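Local structure of putative N-acetylneuraminate lyase ([Ruminococcus] gnavus ATCC 29149, 6RB7) at residues E123-A128 / S159-N164; H284-A289 / G304-P309. The protein adopts the (beta/alpha)8-barrel fold of the dihydrodipicolinate synthetase family, with extra helices at its C-terminal end, and assembles from four chains. All blocks are in the same frame, centred on the assembly; numbering follows the deposited sequence. Where two conformers were deposited one is given.

Contact 1. Residues E123-A128 / S159-N164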
ATOM      1  N   GLU A 123     -32.913   3.948  -5.266  1.00 12.47           N
ATOM      2  CA  GLU A 123     -33.791   4.998  -5.861  1.00 14.35           C
ATOM      3  C   GLU A 123     -33.312   5.289  -7.277  1.00 14.74           C
ATOM      4  O   GLU A 123     -34.145   5.340  -8.232  1.00 14.54           O
ATOM      5  CB  GLU A 123     -33.828   6.227  -4.963  1.00 14.37           C
ATOM      6  CG  GLU A 123     -34.620   7.355  -5.510  1.00 17.44           C
ATOM      7  CD  GLU A 123     -34.839   8.541  -4.555  1.00 25.55           C
ATOM      8  OE1 GLU A 123     -34.178   8.601  -3.466  1.00 30.86           O
ATOM      9  OE2 GLU A 123     -35.644   9.455  -4.925  1.00 26.57           O
ATOM     10  N   LEU A 124     -31.990   5.444  -7.480  1.00 11.90           N
ATOM     11  CA  LEU A 124     -31.493   5.720  -8.825  1.00 12.27           C
ATOM     12  C   LEU A 124     -31.652   4.504  -9.723  1.00 11.62           C
ATOM     13  O   LEU A 124     -31.892   4.706 -10.910  1.00 12.46           O
ATOM     14  CB  LEU A 124     -30.033   6.190  -8.733  1.00 11.59           C
ATOM     15  CG  LEU A 124     -29.856   7.596  -8.185  1.00 12.81           C
ATOM     16  CD1 LEU A 124     -28.393   7.925  -8.045  1.00 13.14           C
ATOM     17  CD2 LEU A 124     -30.564   8.658  -9.046  1.00 14.82           C
ATOM     18  N   ALA A 125     -31.487   3.292  -9.213  1.00 12.22           N
ATOM     19  CA  ALA A 125     -31.679   2.062 -10.008  1.00 13.29           C
ATOM     20  C   ALA A 125     -33.117   2.025 -10.548  1.00 11.62           C
ATOM     21  O   ALA A 125     -33.314   1.743 -11.734  1.00 14.02           O
ATOM     22  CB  ALA A 125     -31.337   0.840  -9.200  1.00 14.67           C
ATOM     23  N   ARG A 126     -34.087   2.229  -9.674  1.00 14.10           N
ATOM     24  CA  ARG A 126     -35.519   2.162 -10.057  1.00 14.93           C
ATOM     25  C   ARG A 126     -35.790   3.239 -11.096  1.00 13.95           C
ATOM     26  O   ARG A 126     -36.480   2.943 -12.099  1.00 15.79           O
ATOM     27  CB  ARG A 126     -36.381   2.357  -8.808  1.00 18.50           C
ATOM     28  CG  ARG A 126     -37.878   2.257  -9.039  1.00 24.50           C
ATOM     29  CD  ARG A 126     -38.540   2.437  -7.659  1.00 36.68           C
ATOM     30  NE  ARG A 126     -38.182   1.305  -6.772  1.00 65.05           N
ATOM     31  CZ  ARG A 126     -37.332   1.311  -5.720  1.00 69.98           C
ATOM     32  NH1 ARG A 126     -36.722   2.417  -5.319  1.00 65.17           N
ATOM     33  NH2 ARG A 126     -37.086   0.183  -5.068  1.00 54.53           N
ATOM     34  N   HIS A 127     -35.263   4.449 -10.887  1.00 13.44           N
ATOM     35  CA  HIS A 127     -35.454   5.570 -11.827  1.00 13.78           C
ATOM     36  C   HIS A 127     -34.870   5.201 -13.193  1.00 15.32           C
ATOM     37  O   HIS A 127     -35.516   5.466 -14.238  1.00 16.08           O
ATOM     38  CB  HIS A 127     -34.891   6.844 -11.223  1.00 15.19           C
ATOM     39  CG  HIS A 127     -34.888   7.998 -12.149  1.00 14.15           C
ATOM     40  ND1 HIS A 127     -33.793   8.288 -12.948  1.00 15.88           N
ATOM     41  CD2 HIS A 127     -35.814   8.955 -12.373  1.00 15.77           C
ATOM     42  CE1 HIS A 127     -34.062   9.396 -13.612  1.00 16.16           C
ATOM     43  NE2 HIS A 127     -35.294   9.833 -13.282  1.00 16.05           N
ATOM     44  N   ALA A 128     -33.666   4.615 -13.209  1.00 12.98           N
ATOM     45  CA  ALA A 128     -32.988   4.245 -14.460  1.00 14.66           C
ATOM     46  C   ALA A 128     -33.779   3.174 -15.212  1.00 12.43           C
ATOM     47  O   ALA A 128     -33.930   3.277 -16.448  1.00 14.15           O
ATOM     48  CB  ALA A 128     -31.544   3.831 -14.173  1.00 13.49           C
ATOM     49  N   SER A 159     -29.423  -4.110  -7.674  1.00 13.71           N
ATOM     50  CA  SER A 159     -29.923  -4.896  -8.816  1.00 13.61           C
ATOM     51  C   SER A 159     -31.420  -5.215  -8.601  1.00 16.20           C
ATOM     52  O   SER A 159     -32.186  -5.148  -9.591  1.00 14.29           O
ATOM     53  CB  SER A 159     -29.103  -6.131  -8.984  1.00 15.28           C
ATOM     54  OG  SER A 159     -29.632  -6.954 -10.038  1.00 16.14           O
ATOM     55  N   ALA A 160     -31.826  -5.549  -7.386  1.00 14.94           N
ATOM     56  CA  ALA A 160     -33.238  -5.943  -7.116  1.00 16.06           C
ATOM     57  C   ALA A 160     -34.169  -4.737  -7.323  1.00 18.29           C
ATOM     58  O   ALA A 160     -35.376  -4.972  -7.525  1.00 17.46           O
ATOM     59  CB  ALA A 160     -33.353  -6.464  -5.703  1.00 19.80           C
ATOM     60  N   ALA A 161     -33.676  -3.506  -7.242  1.00 14.77           N
ATOM     61  CA  ALA A 161     -34.488  -2.290  -7.471  1.00 16.55           C
ATOM     62  C   ALA A 161     -34.689  -2.058  -8.976  1.00 20.16           C
ATOM     63  O   ALA A 161     -35.540  -1.238  -9.326  1.00 19.52           O
ATOM     64  CB  ALA A 161     -33.865  -1.085  -6.805  1.00 18.63           C
ATOM     65  N   ALA A 162     -33.868  -2.693  -9.823  1.00 17.65           N
ATOM     66  CA  ALA A 162     -33.955  -2.638 -11.299  1.00 16.59           C
ATOM     67  C   ALA A 162     -33.909  -4.065 -11.802  1.00 15.50           C
ATOM     68  O   ALA A 162     -32.976  -4.488 -12.495  1.00 15.14           O
ATOM     69  CB  ALA A 162     -32.850  -1.807 -11.887  1.00 16.95           C
ATOM     70  N   PRO A 163     -34.916  -4.881 -11.432  1.00 15.74           N
ATOM     71  CA  PRO A 163     -34.795  -6.322 -11.585  1.00 16.59           C
ATOM     72  C   PRO A 163     -34.842  -6.830 -13.022  1.00 16.74           C
ATOM     73  O   PRO A 163     -34.598  -8.033 -13.220  1.00 18.54           O
ATOM     74  CB  PRO A 163     -35.983  -6.835 -10.764  1.00 20.51           C
ATOM     75  CG  PRO A 163     -36.991  -5.744 -10.884  1.00 20.50           C
ATOM     76  CD  PRO A 163     -36.185  -4.465 -10.795  1.00 17.25           C
ATOM     77  N   ASN A 164     -35.174  -5.965 -13.972  1.00 16.86           N
ATOM     78  CA  ASN A 164     -35.251  -6.327 -15.407  1.00 19.38           C
ATOM     79  C   ASN A 164     -34.071  -5.729 -16.157  1.00 18.80           C
ATOM     80  O   ASN A 164     -34.122  -5.712 -17.393  1.00 20.79           O
ATOM     81  CB  ASN A 164     -36.571  -5.804 -15.992  1.00 22.39           C
ATOM     82  CG  ASN A 164     -37.735  -6.396 -15.237  1.00 30.79           C
ATOM     83  OD1 ASN A 164     -37.898  -7.619 -15.264  1.00 31.88           O
ATOM     84  ND2 ASN A 164     -38.481  -5.567 -14.512  1.00 30.94           N
TER
HETATM   85  O   HOH W   1     -38.041  -1.404  -8.161  1.00 48.38           O
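The carbonyl oxygen of Ala161 is approached by both a water and the helix backbone at Arg126. The water donates to Ala161 O over 2.8 Å and itself accepts a weak bond from Arg126 NE, bridging side chain and main chain. Arg126 CA comes within 3.5 Å of Ala161 O, a CA-H...O contact bent to 130° at the hydrogen, while Arg126 CB stands only slightly farther off. The arginine chain leaves the helix extended, with CG opposite the backbone N (chi1 -178°), and then bends at chi3 (-65°). That bend turns NE to the water, and rotation about the next bond lays one face of the guanidinium over the Ala161 methyl, where NH2 and Ala161 CB are 3.9 Å apart. Deeper in, methyl groups do the packing. Ala125 CB meets Ala161 CB at 4.0 Å and Ala162 CB at 4.1 Å, and Ala162 CB also rests 3.6 Å from Ala125 O. With such small side chains the backbones come close, Arg126 CA lying 5.2 Å from Ala162 CA. Ala125 and Ala162 both rest on Ile136 of strand 135-138, and Glu129 OE1 accepts from Asn164 N one turn farther along the helix. Helix 118-130 is thus joined to the end region of helix 148-160 and the turn after it, an association of successive outer helices over the intervening parallel strand that belongs to the (beta/alpha)8 barrel.

Contact 2. Residues H284-A289 / G304-P309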
ATOM      1  N   HIS A 284      -2.877  22.533 -13.111  1.00 17.65           N
ATOM      2  CA  HIS A 284      -3.270  22.767 -11.703  1.00 19.24           C
ATOM      3  C   HIS A 284      -4.730  22.336 -11.511  1.00 17.23           C
ATOM      4  O   HIS A 284      -5.028  21.567 -10.573  1.00 16.60           O
ATOM      5  CB  HIS A 284      -3.026  24.231 -11.369  1.00 17.69           C
ATOM      6  CG  HIS A 284      -3.470  24.650 -10.019  1.00 20.78           C
ATOM      7  ND1 HIS A 284      -2.611  24.705  -8.946  1.00 24.49           N
ATOM      8  CD2 HIS A 284      -4.674  25.055  -9.565  1.00 23.90           C
ATOM      9  CE1 HIS A 284      -3.266  25.174  -7.909  1.00 22.16           C
ATOM     10  NE2 HIS A 284      -4.497  25.388  -8.246  1.00 24.86           N
ATOM     11  N   GLY A 285      -5.626  22.797 -12.372  1.00 15.79           N
ATOM     12  CA  GLY A 285      -7.030  22.391 -12.379  1.00 15.82           C
ATOM     13  C   GLY A 285      -7.175  20.912 -12.654  1.00 15.40           C
ATOM     14  O   GLY A 285      -6.269  20.268 -13.255  1.00 13.92           O
ATOM     15  N   ASN A 286      -8.315  20.376 -12.241  1.00 12.96           N
ATOM     16  CA  ASN A 286      -8.672  18.952 -12.404  1.00 12.72           C
ATOM     17  C   ASN A 286      -8.699  18.591 -13.894  1.00 11.03           C
ATOM     18  O   ASN A 286      -9.093  19.394 -14.755  1.00 11.95           O
ATOM     19  CB  ASN A 286     -10.014  18.718 -11.734  1.00 11.65           C
ATOM     20  CG  ASN A 286     -10.476  17.283 -11.856  1.00 14.56           C
ATOM     21  OD1 ASN A 286     -11.312  16.997 -12.733  1.00 18.42           O
ATOM     22  ND2 ASN A 286      -9.957  16.430 -10.976  1.00 14.05           N
ATOM     23  N   MET A 287      -8.340  17.346 -14.193  1.00 12.94           N
ATOM     24  CA  MET A 287      -8.345  16.851 -15.593  1.00 12.62           C
ATOM     25  C   MET A 287      -9.709  17.070 -16.253  1.00 11.02           C
ATOM     26  O   MET A 287      -9.747  17.402 -17.445  1.00 13.24           O
ATOM     27  CB  MET A 287      -7.979  15.379 -15.689  1.00 13.30           C
ATOM     28  CG  MET A 287      -7.698  14.957 -17.152  1.00 14.91           C
ATOM     29  SD  MET A 287      -7.709  13.156 -17.305  1.00 16.86           S
ATOM     30  CE  MET A 287      -9.440  12.862 -16.975  1.00 21.52           C
ATOM     31  N   TYR A 288     -10.833  16.857 -15.559  1.00 12.00           N
ATOM     32  CA  TYR A 288     -12.166  17.044 -16.169  1.00 14.05           C
ATOM     33  C   TYR A 288     -12.390  18.537 -16.463  1.00 12.63           C
ATOM     34  O   TYR A 288     -13.109  18.827 -17.412  1.00 12.64           O
ATOM     35  CB  TYR A 288     -13.264  16.349 -15.369  1.00 13.62           C
ATOM     36  CG  TYR A 288     -13.041  14.860 -15.341  1.00 12.97           C
ATOM     37  CD1 TYR A 288     -13.174  14.103 -16.494  1.00 12.93           C
ATOM     38  CD2 TYR A 288     -12.586  14.227 -14.203  1.00 13.22           C
ATOM     39  CE1 TYR A 288     -12.904  12.749 -16.514  1.00 14.19           C
ATOM     40  CE2 TYR A 288     -12.293  12.868 -14.218  1.00 12.49           C
ATOM     41  CZ  TYR A 288     -12.413  12.138 -15.388  1.00 14.11           C
ATOM     42  OH  TYR A 288     -12.161  10.780 -15.405  1.00 17.03           O
ATOM     43  N   ALA A 289     -11.824  19.420 -15.647  1.00 12.04           N
ATOM     44  CA  ALA A 289     -11.911  20.892 -15.927  1.00 14.74           C
ATOM     45  C   ALA A 289     -11.158  21.178 -17.231  1.00 13.51           C
ATOM     46  O   ALA A 289     -11.641  22.006 -18.049  1.00 15.05           O
ATOM     47  CB  ALA A 289     -11.359  21.678 -14.783  1.00 14.15           C
ATOM     48  N   GLY A 304     -19.775  23.944 -18.430  1.00 15.87           N
ATOM     49  CA  GLY A 304     -19.587  24.496 -17.082  1.00 17.50           C
ATOM     50  C   GLY A 304     -18.265  24.062 -16.476  1.00 19.49           C
ATOM     51  O   GLY A 304     -17.367  23.596 -17.174  1.00 19.91           O
ATOM     52  N   ALA A 305     -18.164  24.318 -15.201  1.00 19.92           N
ATOM     53  CA  ALA A 305     -16.937  24.132 -14.402  1.00 24.39           C
ATOM     54  C   ALA A 305     -16.942  22.692 -13.886  1.00 20.25           C
ATOM     55  O   ALA A 305     -17.760  21.866 -14.318  1.00 20.65           O
ATOM     56  CB  ALA A 305     -16.978  25.099 -13.246  1.00 33.48           C
ATOM     57  N   VAL A 306     -16.039  22.396 -12.981  1.00 15.38           N
ATOM     58  CA  VAL A 306     -16.120  21.150 -12.195  1.00 12.53           C
ATOM     59  C   VAL A 306     -16.627  21.510 -10.802  1.00 13.77           C
ATOM     60  O   VAL A 306     -16.439  22.655 -10.326  1.00 14.96           O
ATOM     61  CB  VAL A 306     -14.774  20.396 -12.107  1.00 13.18           C
ATOM     62  CG1 VAL A 306     -14.429  19.772 -13.446  1.00 15.38           C
ATOM     63  CG2 VAL A 306     -13.655  21.244 -11.561  1.00 13.87           C
ATOM     64  N   ARG A 307     -17.286  20.554 -10.165  1.00 12.50           N
ATOM     65  CA  ARG A 307     -17.894  20.827  -8.837  1.00 13.18           C
ATOM     66  C   ARG A 307     -16.840  20.717  -7.741  1.00 11.95           C
ATOM     67  O   ARG A 307     -16.111  19.716  -7.666  1.00 12.60           O
ATOM     68  CB  ARG A 307     -19.069  19.895  -8.589  1.00 13.28           C
ATOM     69  CG  ARG A 307     -19.755  20.170  -7.256  1.00 13.92           C
ATOM     70  CD  ARG A 307     -21.124  19.522  -7.161  1.00 14.57           C
ATOM     71  NE  ARG A 307     -22.072  20.272  -7.980  1.00 16.07           N
ATOM     72  CZ  ARG A 307     -23.352  19.923  -8.067  1.00 14.32           C
ATOM     73  NH1 ARG A 307     -23.773  18.827  -7.468  1.00 15.62           N
ATOM     74  NH2 ARG A 307     -24.190  20.642  -8.805  1.00 17.12           N
ATOM     75  N   GLU A 308     -16.816  21.711  -6.850  0.50 12.71           N
ATOM     76  CA  GLU A 308     -15.928  21.686  -5.670  0.50 12.67           C
ATOM     77  C   GLU A 308     -16.298  20.486  -4.821  0.50 13.45           C
ATOM     78  O   GLU A 308     -17.476  20.240  -4.567  0.50 11.82           O
ATOM     79  CB  GLU A 308     -16.039  23.001  -4.904  0.50 14.65           C
ATOM     80  CG  GLU A 308     -15.381  24.146  -5.659  0.50 17.67           C
ATOM     81  CD  GLU A 308     -15.010  25.389  -4.868  0.50 19.12           C
ATOM     82  OE1 GLU A 308     -14.616  25.263  -3.694  0.50 22.06           O
ATOM     83  OE2 GLU A 308     -15.088  26.487  -5.455  0.50 16.92           O
ATOM     84  N   PRO A 309     -15.333  19.714  -4.274  1.00 11.87           N
ATOM     85  CA  PRO A 309     -13.932  20.129  -4.194  1.00 12.62           C
ATOM     86  C   PRO A 309     -12.963  19.927  -5.357  1.00 12.90           C
ATOM     87  O   PRO A 309     -11.780  20.235  -5.190  1.00 13.95           O
ATOM     88  CB  PRO A 309     -13.456  19.308  -2.983  1.00 12.50           C
ATOM     89  CG  PRO A 309     -14.278  18.020  -3.088  1.00 14.12           C
ATOM     90  CD  PRO A 309     -15.644  18.531  -3.479  1.00 14.01           C
TER
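Val306 lays its CG1 methyl against the first turn of helix 287-299, 3.4 Å from Ala289 N. The same methyl lies 3.9 Å from Ala289 CB and 4.1 Å from Tyr288 CB. Its chi1 of -72° sets CG1 beside the valine's own backbone N and places CG2 between that nitrogen and the carbonyl carbon, from where CG2 reaches Ala289 CB at 4.0 Å. The Ala289 methyl therefore meets both branches of the valine. Asn286 lies at the edge of this patch as the N-cap of the helix: its OD1 accepts from Tyr288 N at 2.9 Å, with the donor some 50° out of the carbonyl plane, so the bond is not aimed at a lone pair. A weak backbone bond from Ala289 N to Asn286 O accompanies it. Helix 287-299 belongs to the helical region that follows the last barrel strand, and Val306 sits on the loop that doubles back along its start before helix 317-335. The Tyr288 ring swings away from the valine, and Met287 CE lies 3.4 Å above one of its faces, offset toward the rim. At the far end of the ring, Tyr288 OH bonds to Ser81 OG and to a bound TRS molecule, while Asn286 ND2 bonds to a glycerol. Farther along the loop, Arg307 makes a salt bridge to Asp91, and Val306 itself also touches Glu83.

Contact 1 precedes contact 2 along the chain. Their centres are 30 Å apart, their nearest atoms about 12 Å, and they share no helix or strand. Contact 1 lies on the outer helical layer of the barrel, beside strand 135-138; contact 2 lies among the helices after the last barrel strand. In the assembly, contact 2 of one chain meets the starts of helices 118-130 and 148-160 in the second subunit, whereas the segments of contact 1 themselves touch no other chain. Arg307, Glu308 and Pro309 pack on Thr118 or Lys119 of that subunit, and His284 stacks on its Tyr149. The starts of the helices joined in contact 1 thus take part in the subunit interface.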